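Local coordinates for p-47 protein (Clostridium botulinum E1 str. 'BoNT E Beluga', PDB 5WIX) that is of unknown function but adopts a TULIP-type fold resembling that of bactericidal/permeability-increasing protein, which is consistent with a role in binding lipids, at residues 348-361 and 381-395. Numbering follows the deposited sequence.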
# COMPACT_ATOMS: atom_id res chain seq x y z
N LYS A 348 -8.05 9.70 12.29
CA LYS A 348 -8.77 8.56 12.87
C LYS A 348 -9.68 7.87 11.85
O LYS A 348 -10.48 8.52 11.18
CB LYS A 348 -9.61 9.02 14.08
CG LYS A 348 -8.81 9.54 15.28
CD LYS A 348 -7.80 8.49 15.77
CE LYS A 348 -6.97 9.00 16.95
NZ LYS A 348 -6.12 7.91 17.53
N VAL A 349 -9.57 6.55 11.74
CA VAL A 349 -10.52 5.77 10.93
C VAL A 349 -11.64 5.19 11.81
O VAL A 349 -11.41 4.66 12.89
CB VAL A 349 -9.81 4.64 10.16
CG1 VAL A 349 -10.81 3.59 9.69
CG2 VAL A 349 -9.03 5.22 8.98
N SER A 350 -12.87 5.29 11.31
CA SER A 350 -14.06 5.16 12.14
C SER A 350 -15.12 4.46 11.32
O SER A 350 -15.16 4.58 10.10
CB SER A 350 -14.53 6.56 12.56
OG SER A 350 -15.82 6.56 13.15
N PHE A 351 -15.97 3.70 11.98
CA PHE A 351 -17.15 3.18 11.30
C PHE A 351 -18.39 3.49 12.10
O PHE A 351 -18.47 3.21 13.31
CB PHE A 351 -17.04 1.68 11.06
CG PHE A 351 -15.83 1.28 10.28
CD1 PHE A 351 -15.95 0.90 8.94
CD2 PHE A 351 -14.57 1.28 10.87
CE1 PHE A 351 -14.85 0.52 8.22
CE2 PHE A 351 -13.45 0.89 10.15
CZ PHE A 351 -13.59 0.51 8.82
N GLU A 352 -19.35 4.08 11.42
CA GLU A 352 -20.61 4.39 12.05
C GLU A 352 -21.73 3.61 11.40
O GLU A 352 -21.55 2.95 10.38
CB GLU A 352 -20.86 5.89 12.00
CG GLU A 352 -21.18 6.42 10.65
CD GLU A 352 -21.23 7.93 10.65
OE1 GLU A 352 -21.01 8.50 11.75
OE2 GLU A 352 -21.47 8.52 9.57
N ILE A 353 -22.89 3.66 12.04
CA ILE A 353 -24.07 2.97 11.58
C ILE A 353 -24.70 3.73 10.42
O ILE A 353 -25.00 4.91 10.56
CB ILE A 353 -25.09 2.83 12.71
CG1 ILE A 353 -24.46 2.08 13.88
CG2 ILE A 353 -26.38 2.16 12.21
CD1 ILE A 353 -24.30 0.56 13.63
N TYR A 354 -24.92 3.05 9.29
CA TYR A 354 -25.56 3.68 8.12
C TYR A 354 -27.04 3.34 8.09
O TYR A 354 -27.90 4.21 7.91
CB TYR A 354 -24.88 3.22 6.83
CG TYR A 354 -25.43 3.83 5.55
CD1 TYR A 354 -25.07 5.12 5.16
CD2 TYR A 354 -26.28 3.10 4.72
CE1 TYR A 354 -25.56 5.67 3.98
CE2 TYR A 354 -26.77 3.65 3.53
CZ TYR A 354 -26.40 4.94 3.17
OH TYR A 354 -26.88 5.49 2.00
N SER A 355 -27.34 2.06 8.26
CA SER A 355 -28.72 1.60 8.25
C SER A 355 -28.88 0.29 8.98
O SER A 355 -27.95 -0.50 9.10
CB SER A 355 -29.20 1.44 6.82
OG SER A 355 -28.60 0.30 6.24
N THR A 356 -30.09 0.04 9.45
CA THR A 356 -30.39 -1.27 9.98
C THR A 356 -31.59 -1.80 9.22
O THR A 356 -32.73 -1.69 9.68
CB THR A 356 -30.65 -1.23 11.49
OG1 THR A 356 -31.30 -0.00 11.84
CG2 THR A 356 -29.34 -1.29 12.20
N PRO A 357 -31.32 -2.34 8.03
CA PRO A 357 -32.42 -2.82 7.19
C PRO A 357 -33.10 -4.07 7.75
O PRO A 357 -34.20 -4.39 7.32
CB PRO A 357 -31.75 -3.10 5.83
CG PRO A 357 -30.30 -3.16 6.09
CD PRO A 357 -30.02 -2.38 7.34
N ILE A 358 -32.47 -4.75 8.71
CA ILE A 358 -33.09 -5.91 9.36
C ILE A 358 -32.79 -5.98 10.86
O ILE A 358 -31.63 -6.07 11.26
CB ILE A 358 -32.63 -7.24 8.73
CG1 ILE A 358 -33.23 -7.43 7.33
CG2 ILE A 358 -33.02 -8.41 9.63
CD1 ILE A 358 -32.70 -8.67 6.60
N MET A 359 -33.83 -5.93 11.68
CA MET A 359 -33.71 -6.28 13.09
C MET A 359 -34.92 -7.08 13.52
O MET A 359 -35.89 -6.54 14.06
CB MET A 359 -33.53 -5.04 13.97
CG MET A 359 -32.10 -4.88 14.44
SD MET A 359 -31.92 -3.67 15.75
CE MET A 359 -32.97 -2.34 15.14
N GLU A 360 -34.85 -8.39 13.28
CA GLU A 360 -36.00 -9.27 13.42
C GLU A 360 -35.88 -10.16 14.65
O GLU A 360 -35.07 -11.08 14.70
CB GLU A 360 -36.14 -10.12 12.17
CG GLU A 360 -37.50 -10.74 11.99
CD GLU A 360 -37.51 -11.78 10.88
OE1 GLU A 360 -36.84 -11.55 9.84
OE2 GLU A 360 -38.18 -12.82 11.06
N CYS A 361 -36.72 -9.86 15.64
CA CYS A 361 -36.77 -10.63 16.89
C CYS A 361 -38.06 -11.44 16.97
O CYS A 361 -39.15 -10.88 17.10
CB CYS A 361 -36.67 -9.68 18.08
SG CYS A 361 -36.99 -10.45 19.65
N ASN A 381 -34.90 -8.03 21.59
CA ASN A 381 -34.70 -6.65 21.12
C ASN A 381 -33.53 -5.96 21.81
O ASN A 381 -32.90 -5.08 21.25
CB ASN A 381 -35.97 -5.82 21.30
CG ASN A 381 -37.07 -6.20 20.31
OD1 ASN A 381 -36.80 -6.71 19.23
ND2 ASN A 381 -38.32 -5.93 20.69
N TRP A 382 -33.23 -6.37 23.03
CA TRP A 382 -32.08 -5.78 23.73
C TRP A 382 -30.77 -6.32 23.18
O TRP A 382 -29.75 -5.62 23.14
CB TRP A 382 -32.18 -6.06 25.23
CG TRP A 382 -33.10 -5.11 25.90
CD1 TRP A 382 -34.28 -5.39 26.51
CD2 TRP A 382 -32.92 -3.70 26.00
NE1 TRP A 382 -34.85 -4.24 26.99
CE2 TRP A 382 -34.03 -3.19 26.69
CE3 TRP A 382 -31.92 -2.82 25.58
CZ2 TRP A 382 -34.17 -1.83 26.97
CZ3 TRP A 382 -32.06 -1.48 25.86
CH2 TRP A 382 -33.18 -1.00 26.55
N SER A 383 -30.81 -7.59 22.76
CA SER A 383 -29.63 -8.28 22.29
C SER A 383 -29.24 -7.76 20.93
O SER A 383 -28.06 -7.52 20.67
CB SER A 383 -29.87 -9.79 22.24
OG SER A 383 -29.89 -10.35 23.56
N LEU A 384 -30.24 -7.56 20.08
CA LEU A 384 -30.00 -7.05 18.73
C LEU A 384 -29.31 -5.69 18.80
O LEU A 384 -28.34 -5.42 18.07
CB LEU A 384 -31.32 -6.96 17.96
CG LEU A 384 -31.88 -8.30 17.48
CD1 LEU A 384 -33.22 -8.15 16.75
CD2 LEU A 384 -30.86 -9.01 16.58
N LYS A 385 -29.79 -4.84 19.70
CA LYS A 385 -29.17 -3.55 19.91
C LYS A 385 -27.72 -3.75 20.28
O LYS A 385 -26.83 -3.15 19.67
CB LYS A 385 -29.93 -2.74 20.97
CG LYS A 385 -31.36 -2.39 20.49
CD LYS A 385 -32.15 -1.52 21.47
CE LYS A 385 -33.52 -1.13 20.88
NZ LYS A 385 -34.31 -0.26 21.81
N SER A 386 -27.47 -4.64 21.23
CA SER A 386 -26.12 -4.92 21.66
C SER A 386 -25.21 -5.23 20.48
O SER A 386 -24.09 -4.74 20.43
CB SER A 386 -26.08 -6.08 22.66
OG SER A 386 -25.04 -5.88 23.61
N PHE A 387 -25.72 -6.03 19.55
CA PHE A 387 -24.97 -6.45 18.36
C PHE A 387 -24.55 -5.27 17.49
O PHE A 387 -23.36 -4.95 17.33
CB PHE A 387 -25.80 -7.41 17.51
CG PHE A 387 -26.10 -8.71 18.17
CD1 PHE A 387 -25.40 -9.12 19.30
CD2 PHE A 387 -27.09 -9.54 17.66
CE1 PHE A 387 -25.69 -10.34 19.89
CE2 PHE A 387 -27.39 -10.76 18.24
CZ PHE A 387 -26.69 -11.15 19.36
N ARG A 388 -25.57 -4.65 16.89
CA ARG A 388 -25.41 -3.41 16.17
C ARG A 388 -24.42 -2.46 16.85
O ARG A 388 -23.46 -2.02 16.25
CB ARG A 388 -26.76 -2.72 16.01
CG ARG A 388 -26.63 -1.31 15.50
CD ARG A 388 -27.96 -0.68 15.26
NE ARG A 388 -28.65 -0.43 16.51
CZ ARG A 388 -29.95 -0.17 16.60
NH1 ARG A 388 -30.71 -0.16 15.50
NH2 ARG A 388 -30.48 0.05 17.80
N ASP A 389 -24.65 -2.18 18.13
CA ASP A 389 -23.81 -1.24 18.87
C ASP A 389 -22.31 -1.60 18.75
O ASP A 389 -21.45 -0.70 18.78
CB ASP A 389 -24.25 -1.20 20.35
CG ASP A 389 -25.48 -0.31 20.58
OD1 ASP A 389 -26.33 -0.17 19.67
OD2 ASP A 389 -25.59 0.25 21.70
N SER A 390 -22.02 -2.89 18.59
CA SER A 390 -20.63 -3.36 18.62
C SER A 390 -19.97 -3.18 17.27
O SER A 390 -18.76 -3.31 17.16
CB SER A 390 -20.55 -4.84 19.00
OG SER A 390 -20.96 -5.65 17.91
N LEU A 391 -20.80 -2.94 16.26
CA LEU A 391 -20.33 -2.67 14.91
C LEU A 391 -19.92 -1.20 14.69
O LEU A 391 -19.66 -0.81 13.56
CB LEU A 391 -21.41 -3.02 13.90
CG LEU A 391 -21.83 -4.47 13.97
CD1 LEU A 391 -22.80 -4.79 12.83
CD2 LEU A 391 -20.60 -5.37 13.91
N ALA A 392 -19.90 -0.40 15.76
CA ALA A 392 -19.63 1.02 15.61
C ALA A 392 -18.48 1.46 16.49
O ALA A 392 -18.68 1.96 17.59
CB ALA A 392 -20.85 1.85 15.90
N PHE A 393 -17.28 1.33 15.94
CA PHE A 393 -16.05 1.55 16.67
C PHE A 393 -15.07 2.42 15.88
O PHE A 393 -15.41 2.95 14.82
CB PHE A 393 -15.43 0.20 16.99
CG PHE A 393 -15.45 -0.75 15.84
CD1 PHE A 393 -14.45 -0.69 14.84
CD2 PHE A 393 -16.49 -1.65 15.70
CE1 PHE A 393 -14.47 -1.55 13.74
CE2 PHE A 393 -16.53 -2.53 14.61
CZ PHE A 393 -15.51 -2.47 13.62
N GLU A 394 -13.85 2.53 16.40
CA GLU A 394 -12.77 3.31 15.80
C GLU A 394 -11.48 2.51 15.86
O GLU A 394 -11.11 2.04 16.94
CB GLU A 394 -12.60 4.67 16.52
CG GLU A 394 -11.22 5.35 16.34
CD GLU A 394 -11.11 6.74 16.97
OE1 GLU A 394 -11.77 7.70 16.48
OE2 GLU A 394 -10.34 6.88 17.95
N LEU A 395 -10.78 2.35 14.73
CA LEU A 395 -9.53 1.56 14.71
C LEU A 395 -8.45 2.27 15.52
O LEU A 395 -8.58 3.45 15.85
CB LEU A 395 -9.06 1.31 13.29
CG LEU A 395 -9.99 0.77 12.19
CD1 LEU A 395 -9.15 0.57 10.88
CD2 LEU A 395 -10.71 -0.52 12.58
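Two backbone hydrogen bonds join Val349 and Phe351 to the chain that follows helix 370-390. Phe351 N gives a nearly straight bond to Phe393 O (3.0 Å, 176° at the hydrogen), and Leu395 N reaches Val349 O at 3.0 Å, tilted from the carbonyl plane. They flank a single antiparallel bridge between Ser350 and Glu394. On the buried side, Leu395 spreads its two methyls, CD1 against Val349 CG1 (3.6 Å) and CD2 against Phe351 CE2 (3.9 Å), while the Phe351 and Phe393 rings meet obliquely with their planes at 45°. Arg388 extends across to the strand, straight as far as CD and then bent at chi3 (70°): its CG meets Ile353 CD1 at 3.5 Å, Thr356 CG2 lies on CD, and Met359 SD sits over one guanidinium face. Farther along, Met359 and Leu384 run antiparallel alongside one another, and Leu384 CD1 also touches Cys361 CB (4.0 Å). Behind these contacts, Phe393 packs on Leu248 and Leu252 of helix 240-252, and Phe387 meets Trp285 edge-to-face. Past the corner at Pro357, strand 358-361 thus lies along the helix, a long helix wrapped by a strongly curved antiparallel sheet, as in TULIP domains.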